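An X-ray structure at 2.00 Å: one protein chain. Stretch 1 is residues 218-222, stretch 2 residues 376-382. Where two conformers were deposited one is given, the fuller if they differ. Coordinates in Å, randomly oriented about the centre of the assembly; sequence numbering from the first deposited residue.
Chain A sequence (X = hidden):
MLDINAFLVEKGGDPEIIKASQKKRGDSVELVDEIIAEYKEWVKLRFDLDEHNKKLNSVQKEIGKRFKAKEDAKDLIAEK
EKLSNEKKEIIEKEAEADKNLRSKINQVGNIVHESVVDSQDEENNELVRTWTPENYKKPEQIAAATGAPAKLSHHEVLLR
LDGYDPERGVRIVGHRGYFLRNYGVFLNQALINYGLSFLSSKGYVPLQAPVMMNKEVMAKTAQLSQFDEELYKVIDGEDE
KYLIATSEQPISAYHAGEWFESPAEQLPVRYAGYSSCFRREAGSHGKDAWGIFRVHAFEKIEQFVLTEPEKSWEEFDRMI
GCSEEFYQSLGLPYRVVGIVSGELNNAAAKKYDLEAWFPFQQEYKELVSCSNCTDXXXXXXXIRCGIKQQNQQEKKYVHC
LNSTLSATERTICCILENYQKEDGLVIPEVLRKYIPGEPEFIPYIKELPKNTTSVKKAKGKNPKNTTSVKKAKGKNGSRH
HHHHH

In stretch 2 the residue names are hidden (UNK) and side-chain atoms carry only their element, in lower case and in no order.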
# COMPACT_ATOMS: atom_id res chain seq x y z
N MET A 218 -3.08 -1.54 16.35
CA MET A 218 -4.18 -0.87 15.67
C MET A 218 -5.36 -0.74 16.62
O MET A 218 -6.02 0.31 16.70
CB MET A 218 -4.57 -1.63 14.39
CG MET A 218 -5.78 -1.04 13.65
SD MET A 218 -5.50 0.62 12.99
CE MET A 218 -4.68 0.19 11.45
N ALA A 219 -5.62 -1.80 17.37
CA ALA A 219 -6.74 -1.83 18.30
C ALA A 219 -6.64 -0.74 19.36
O ALA A 219 -7.64 -0.34 19.94
CB ALA A 219 -6.86 -3.21 18.94
N LYS A 220 -5.43 -0.22 19.60
CA LYS A 220 -5.28 0.83 20.61
C LYS A 220 -5.57 2.23 20.07
O LYS A 220 -5.69 3.19 20.83
CB LYS A 220 -3.89 0.79 21.25
CG LYS A 220 -3.61 -0.47 22.08
CD LYS A 220 -2.41 -0.24 23.00
CE LYS A 220 -1.95 -1.51 23.69
NZ LYS A 220 -0.76 -2.11 23.00
N THR A 221 -5.70 2.36 18.76
CA THR A 221 -5.92 3.69 18.22
C THR A 221 -7.17 3.83 17.34
O THR A 221 -7.67 4.93 17.15
CB THR A 221 -4.66 4.24 17.51
OG1 THR A 221 -4.84 5.64 17.21
CG2 THR A 221 -4.35 3.44 16.24
N ALA A 222 -7.67 2.70 16.83
CA ALA A 222 -8.89 2.71 16.02
C ALA A 222 -10.09 2.21 16.82
O ALA A 222 -9.96 1.32 17.67
CB ALA A 222 -8.70 1.85 14.77
N UNK A 376 -7.34 11.04 24.77
CA UNK A 376 -8.12 9.81 24.62
C UNK A 376 -7.23 8.69 24.07
O UNK A 376 -7.27 7.55 24.55
c UNK A 376 -11.39 7.10 22.54
c UNK A 376 -10.37 9.02 23.61
c UNK A 376 -12.40 7.12 23.48
c UNK A 376 -9.28 10.07 23.67
c UNK A 376 -11.41 9.01 24.54
o UNK A 376 -13.42 6.20 23.42
c UNK A 376 -10.38 8.05 22.61
c UNK A 376 -12.42 8.07 24.48
N UNK A 377 -6.43 9.00 23.05
CA UNK A 377 -5.57 8.00 22.44
C UNK A 377 -4.27 7.82 23.23
O UNK A 377 -3.80 6.70 23.42
c UNK A 377 -6.49 8.45 20.11
c UNK A 377 -6.30 9.38 18.92
c UNK A 377 -5.25 8.38 20.99
n UNK A 377 -6.65 8.90 17.74
o UNK A 377 -5.81 10.50 19.07
N UNK A 378 -3.72 8.93 23.70
CA UNK A 378 -2.46 8.88 24.42
C UNK A 378 -2.57 8.12 25.74
O UNK A 378 -1.61 7.50 26.17
o UNK A 378 -2.91 11.09 25.26
c UNK A 378 -1.93 10.29 24.65
N UNK A 379 -3.74 8.17 26.39
CA UNK A 379 -3.95 7.35 27.58
C UNK A 379 -3.84 5.88 27.19
O UNK A 379 -3.19 5.09 27.87
n UNK A 379 -6.82 10.83 30.95
c UNK A 379 -5.33 7.63 28.23
c UNK A 379 -7.07 9.70 30.32
n UNK A 379 -7.71 9.73 29.15
n UNK A 379 -6.69 8.54 30.85
c UNK A 379 -6.89 7.24 30.22
c UNK A 379 -5.62 6.76 29.46
N UNK A 380 -4.46 5.51 26.08
CA UNK A 380 -4.43 4.11 25.64
C UNK A 380 -3.02 3.67 25.22
O UNK A 380 -2.60 2.55 25.48
o UNK A 380 -5.73 1.67 25.38
c UNK A 380 -5.90 2.44 24.44
c UNK A 380 -5.44 3.88 24.52
n UNK A 380 -6.48 2.07 23.31
N UNK A 381 -2.29 4.59 24.59
CA UNK A 381 -0.95 4.30 24.07
C UNK A 381 0.14 4.61 25.10
O UNK A 381 1.33 4.39 24.84
c UNK A 381 -1.60 4.65 21.63
c UNK A 381 -0.73 5.11 22.80
c UNK A 381 -1.02 3.38 20.99
c UNK A 381 -1.77 5.76 20.58
N UNK A 382 -0.27 5.11 26.26
CA UNK A 382 0.64 5.47 27.35
C UNK A 382 1.72 6.44 26.89
O UNK A 382 2.92 6.14 26.96
o UNK A 382 0.11 4.80 30.40
c UNK A 382 -0.36 3.77 29.87
c UNK A 382 0.26 3.25 28.58
c UNK A 382 1.27 4.22 27.98
o UNK A 382 -1.33 3.14 30.35

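Position 376 carries eight side-chain atoms beyond CA: one carbon leading into a six-membered carbon ring, with a single oxygen on the ring carbon farthest from the backbone. It touches nothing in stretch 1. A hydroxyl-bearing ring of this kind identifies Tyr 376, whose OH is hydrogen-bonded elsewhere in the structure.

At position 377 a chain of three carbons ends in one oxygen and one nitrogen. The CA-to-CB bond points sideways, but the end of the side chain comes nearer, and its nitrogen lies 3.8 Å from OG1 of Thr 221. Two methylenes ending in a carboxamide make this Gln 377. Its NE2 and OG1 of Thr 221 are too far apart to bond, and each is satisfied elsewhere in the structure.

Position 378 has one carbon and one oxygen; its CA-to-CB bond points away from stretch 1, which it does not touch. This is Ser 378.

Position 379 extends through three carbons and a nitrogen to a carbon bearing two further nitrogens, a guanidinium group. It makes no contact with stretch 1, and it is Arg 379.

At position 380 two carbons lead to one oxygen and one nitrogen. The CA-to-CB bond points toward stretch 1, and the nitrogen reaches 2.8 Å from O of Lys 220 and 3.5 Å from CB of the same residue. The short amide is that of Asn 380, and its ND2 donates a hydrogen bond to O of Lys 220.

Position 381 has four carbons, forked at the second. One branch tip lies 3.9 Å from CB of Lys 220, the other 4.5 Å from CB of Thr 221. The fork after a single methylene marks Leu 381; the tips are CD2 and CD1, respectively.

Position 382 shows three carbons, the last carrying two oxygens, and its side chain makes no contact with stretch 1. This carboxylate belongs to Glu 382, which leaves the helix with positive phi in a Schellman motif.

The contact is small, burying 268 Å², and is anchored by one hydrogen bond. Because the acceptor is a backbone carbonyl, Asn 380 recognises the path of the main chain at Lys 220 rather than its amine. CB of Lys 220 points toward the helix, yet the end of its side chain leads away, leaving the aliphatic base to pack against Leu 381. Asn 380 and Leu 381, neighbours in sequence, lie about one helical turn after Gln 377. Asn 380 supplies the hydrogen bond, Leu 381 packs against CB of Lys 220 and more loosely against CB of Thr 221, and Gln 377 lies beside Thr 221 without bonding to it.

Stretch 2 376-382: YQSRNLE
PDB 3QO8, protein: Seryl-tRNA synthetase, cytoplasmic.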